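Local coordinates for putative serine phosphatase (Pseudomonas aeruginosa, PDB 6K4E), which probably removes phosphate from phosphorylated protein residues as a magnesium-dependent PP2C-type phosphatase of the SiaABC pathway that controls biofilm formation, at residues Gln102-Ala114 / Ala168-Arg181. Residues are numbered along the deposited sequence; the frame is centred on the assembly and turned at random.
Sequences QADGYLIGVVDCA and ATNMDAGLVWVDRR. With MG (magnesium ion), chain G; MG (magnesium ion), chain F.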
# COMPACT_ATOMS: atom_id res chain seq x y z
N GLN B 102 24.62 -2.11 -0.33
CA GLN B 102 25.52 -0.97 -0.35
C GLN B 102 26.89 -1.49 -0.75
O GLN B 102 27.08 -2.70 -0.85
CB GLN B 102 25.56 -0.27 1.02
CG GLN B 102 24.25 0.38 1.43
CD GLN B 102 23.81 1.59 0.61
OE1 GLN B 102 22.65 1.97 0.66
NE2 GLN B 102 24.71 2.24 -0.16
N ALA B 103 27.86 -0.60 -0.99
CA ALA B 103 29.20 -1.05 -1.36
C ALA B 103 29.93 -1.72 -0.18
O ALA B 103 30.65 -2.71 -0.37
CB ALA B 103 30.01 0.14 -1.86
N ASP B 104 29.70 -1.20 1.04
CA ASP B 104 30.33 -1.59 2.29
C ASP B 104 29.57 -2.64 3.12
O ASP B 104 30.09 -3.10 4.13
CB ASP B 104 30.61 -0.34 3.14
CG ASP B 104 29.39 0.44 3.57
OD1 ASP B 104 28.45 0.57 2.75
OD2 ASP B 104 29.39 0.96 4.70
N GLY B 105 28.37 -3.01 2.68
CA GLY B 105 27.53 -3.99 3.35
C GLY B 105 26.10 -3.97 2.85
O GLY B 105 25.83 -3.49 1.75
N TYR B 106 25.15 -4.47 3.65
CA TYR B 106 23.76 -4.47 3.21
C TYR B 106 22.77 -4.39 4.32
O TYR B 106 23.06 -4.81 5.47
CB TYR B 106 23.44 -5.70 2.31
CG TYR B 106 23.79 -7.03 2.93
CD1 TYR B 106 22.85 -7.76 3.65
CD2 TYR B 106 25.05 -7.60 2.75
CE1 TYR B 106 23.17 -9.00 4.21
CE2 TYR B 106 25.39 -8.82 3.33
CZ TYR B 106 24.43 -9.53 4.03
OH TYR B 106 24.78 -10.74 4.60
N LEU B 107 21.58 -3.91 3.96
CA LEU B 107 20.45 -3.83 4.87
C LEU B 107 19.53 -4.96 4.51
O LEU B 107 19.22 -5.13 3.35
CB LEU B 107 19.72 -2.49 4.75
CG LEU B 107 18.47 -2.32 5.62
CD1 LEU B 107 18.82 -2.12 7.13
CD2 LEU B 107 17.66 -1.19 5.13
N ILE B 108 19.09 -5.73 5.50
CA ILE B 108 18.20 -6.87 5.29
C ILE B 108 17.18 -6.94 6.44
O ILE B 108 17.53 -6.70 7.59
CB ILE B 108 19.05 -8.13 5.07
CG1 ILE B 108 18.22 -9.29 4.51
CG2 ILE B 108 19.84 -8.52 6.34
CD1 ILE B 108 19.11 -10.54 3.88
N GLY B 109 15.94 -7.24 6.13
CA GLY B 109 14.92 -7.31 7.17
C GLY B 109 13.63 -8.02 6.82
O GLY B 109 13.42 -8.38 5.66
N VAL B 110 12.79 -8.28 7.82
CA VAL B 110 11.49 -8.94 7.69
C VAL B 110 10.48 -8.08 8.43
O VAL B 110 10.83 -7.40 9.39
CB VAL B 110 11.43 -10.40 8.21
CG1 VAL B 110 12.28 -11.34 7.35
CG2 VAL B 110 11.77 -10.51 9.70
N VAL B 111 9.23 -8.11 7.97
CA VAL B 111 8.17 -7.28 8.57
C VAL B 111 6.91 -8.14 8.63
O VAL B 111 6.62 -8.83 7.67
CB VAL B 111 7.90 -5.94 7.78
CG1 VAL B 111 6.84 -5.11 8.48
CG2 VAL B 111 9.16 -5.11 7.59
N ASP B 112 6.17 -8.06 9.74
CA ASP B 112 4.89 -8.76 9.89
C ASP B 112 3.93 -7.65 10.26
O ASP B 112 4.02 -7.12 11.37
CB ASP B 112 4.96 -9.84 11.01
CG ASP B 112 3.66 -10.62 11.24
OD1 ASP B 112 2.63 -10.25 10.64
OD2 ASP B 112 3.70 -11.64 11.99
N CYS B 113 3.09 -7.22 9.27
CA CYS B 113 2.08 -6.17 9.44
C CYS B 113 0.86 -6.77 10.11
O CYS B 113 0.58 -7.94 9.90
CB CYS B 113 1.70 -5.57 8.09
SG CYS B 113 3.06 -4.77 7.23
N ALA B 114 0.07 -5.94 10.81
CA ALA B 114 -1.18 -6.37 11.45
C ALA B 114 -2.07 -7.10 10.46
O ALA B 114 -2.26 -6.64 9.34
CB ALA B 114 -1.90 -5.18 12.03
N ALA B 168 -6.28 -2.12 13.79
CA ALA B 168 -5.01 -2.73 14.17
C ALA B 168 -4.03 -2.39 13.04
O ALA B 168 -4.20 -2.87 11.91
CB ALA B 168 -5.16 -4.24 14.32
N THR B 169 -3.10 -1.46 13.33
CA THR B 169 -2.13 -0.92 12.36
C THR B 169 -0.67 -1.09 12.78
O THR B 169 0.23 -0.55 12.13
CB THR B 169 -2.43 0.58 12.10
OG1 THR B 169 -2.25 1.32 13.31
CG2 THR B 169 -3.80 0.81 11.50
N ASN B 170 -0.45 -1.80 13.89
CA ASN B 170 0.88 -2.08 14.40
C ASN B 170 1.59 -3.16 13.55
O ASN B 170 0.95 -3.89 12.77
CB ASN B 170 0.83 -2.43 15.88
CG ASN B 170 0.08 -3.70 16.23
OD1 ASN B 170 -0.82 -4.15 15.52
ND2 ASN B 170 0.41 -4.27 17.38
N MET B 171 2.92 -3.20 13.62
CA MET B 171 3.72 -4.15 12.86
C MET B 171 4.98 -4.54 13.57
O MET B 171 5.56 -3.75 14.32
CB MET B 171 4.02 -3.65 11.44
CG MET B 171 4.90 -2.42 11.37
SD MET B 171 5.19 -1.80 9.70
CE MET B 171 3.55 -1.45 9.24
N ASP B 172 5.39 -5.79 13.35
CA ASP B 172 6.63 -6.33 13.87
C ASP B 172 7.64 -6.18 12.76
O ASP B 172 7.25 -6.24 11.60
CB ASP B 172 6.46 -7.81 14.20
CG ASP B 172 5.37 -8.12 15.21
OD1 ASP B 172 4.98 -7.19 15.96
OD2 ASP B 172 4.97 -9.32 15.31
N ALA B 173 8.91 -5.96 13.10
CA ALA B 173 10.01 -5.85 12.15
C ALA B 173 11.34 -6.14 12.79
O ALA B 173 11.54 -5.85 13.96
CB ALA B 173 10.04 -4.49 11.45
N GLY B 174 12.21 -6.78 12.03
CA GLY B 174 13.57 -7.09 12.43
C GLY B 174 14.42 -6.58 11.29
O GLY B 174 14.23 -7.02 10.16
N LEU B 175 15.28 -5.60 11.56
CA LEU B 175 16.15 -4.99 10.56
C LEU B 175 17.58 -5.14 10.94
O LEU B 175 17.94 -4.85 12.07
CB LEU B 175 15.86 -3.49 10.44
CG LEU B 175 14.84 -3.04 9.44
CD1 LEU B 175 14.70 -1.58 9.53
CD2 LEU B 175 15.26 -3.39 8.02
N VAL B 176 18.43 -5.51 9.98
CA VAL B 176 19.85 -5.72 10.22
C VAL B 176 20.72 -4.96 9.22
O VAL B 176 20.54 -5.12 8.01
CB VAL B 176 20.15 -7.24 10.19
CG1 VAL B 176 21.64 -7.52 10.29
CG2 VAL B 176 19.39 -8.01 11.27
N TRP B 177 21.71 -4.21 9.71
CA TRP B 177 22.72 -3.62 8.84
C TRP B 177 23.97 -4.51 8.99
O TRP B 177 24.55 -4.57 10.08
CB TRP B 177 23.02 -2.13 9.16
CG TRP B 177 24.32 -1.67 8.57
CD1 TRP B 177 25.48 -1.44 9.25
CD2 TRP B 177 24.63 -1.50 7.18
NE1 TRP B 177 26.47 -1.07 8.37
CE2 TRP B 177 25.99 -1.14 7.09
CE3 TRP B 177 23.87 -1.56 5.99
CZ2 TRP B 177 26.63 -0.90 5.86
CZ3 TRP B 177 24.49 -1.29 4.79
CH2 TRP B 177 25.86 -0.98 4.73
N VAL B 178 24.34 -5.24 7.93
CA VAL B 178 25.52 -6.11 7.89
C VAL B 178 26.65 -5.27 7.34
O VAL B 178 26.66 -4.98 6.15
CB VAL B 178 25.30 -7.38 7.03
CG1 VAL B 178 26.57 -8.24 6.93
CG2 VAL B 178 24.14 -8.20 7.56
N ASP B 179 27.55 -4.81 8.20
CA ASP B 179 28.66 -3.99 7.75
C ASP B 179 29.86 -4.90 7.47
O ASP B 179 30.63 -5.19 8.37
CB ASP B 179 28.97 -2.91 8.81
CG ASP B 179 29.89 -1.81 8.38
OD1 ASP B 179 30.80 -2.08 7.55
OD2 ASP B 179 29.78 -0.71 8.93
N ARG B 180 29.99 -5.37 6.24
CA ARG B 180 31.07 -6.29 5.84
C ARG B 180 32.47 -5.69 6.00
O ARG B 180 33.36 -6.35 6.54
CB ARG B 180 30.82 -6.82 4.41
CG ARG B 180 29.56 -7.71 4.29
CD ARG B 180 28.89 -7.63 2.93
NE ARG B 180 29.68 -8.29 1.89
CZ ARG B 180 30.39 -7.65 0.96
NH1 ARG B 180 30.40 -6.32 0.91
NH2 ARG B 180 31.09 -8.34 0.07
N ARG B 181 32.63 -4.41 5.61
CA ARG B 181 33.87 -3.62 5.67
C ARG B 181 34.43 -3.49 7.12
O ARG B 181 35.63 -3.63 7.34
CB ARG B 181 33.58 -2.22 5.09
CG ARG B 181 34.81 -1.37 4.84
CD ARG B 181 34.49 0.07 4.45
NE ARG B 181 33.88 0.82 5.55
CZ ARG B 181 34.53 1.60 6.42
NH1 ARG B 181 35.85 1.75 6.33
NH2 ARG B 181 33.87 2.23 7.38
MG MG G . 0.43 -10.33 10.22
MG MG F . 2.33 -13.28 11.96
O HOH W 1 6.18 -11.72 13.41
O HOH W 2 3.66 -13.92 10.22
O HOH W 3 0.67 -12.48 10.94
O HOH W 4 1.33 -12.45 13.57
O HOH W 5 1.23 -11.43 8.53
O HOH W 6 0.51 -9.91 12.23
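Asp112 and Asp172 face each other as a hydrogen-bonded pair where two neighbouring antiparallel strands, 105-113 and 171-179, reach the metal site. The strands belong to one of the two beta sheets of the PP2C fold. Tyr106 with Val178, Ile108 with Val176, Val110 with Gly174 and Asp112 with Asp172 each exchange two backbone bonds. Leu107, Gly109 and Val111 sit in non-hydrogen-bonded pairs and form their backbone hydrogen bonds with Arg100, Val98 and Phe96 of strand 95-101. At the far end Arg181 N reaches Asp104 O at 3.2 Å, nearly straight at 171°. The Asp104 carboxylate meets the edge of the Trp177 ring, but its salt bridge is with Arg141. Trp177 NE1 gives a weak hydrogen bond to Asp179 OD2 (3.4 Å), while Asp179 OD1 accepts one from Arg182 N. On the face that carries Asp112 and Asp172, Val178 CB sits over the centre of the Tyr106 ring, 3.9 Å from its centroid. On the other face, Leu107, Leu175 and Met171 pack against helices 117-138 and 143-157. With CG anti to the backbone N (chi1 180°), the Asp112 carboxylate is carried out to two magnesium ions. OD1 binds one, together with Cys113 O and Gly115 O; OD2 binds the other, with Asp238 and Asp291. Waters complete both sites, one bridging the ions. Another water donates to both aspartates, 2.9 Å from Asp112 OD2 and 3.3 Å from Asp172 OD2.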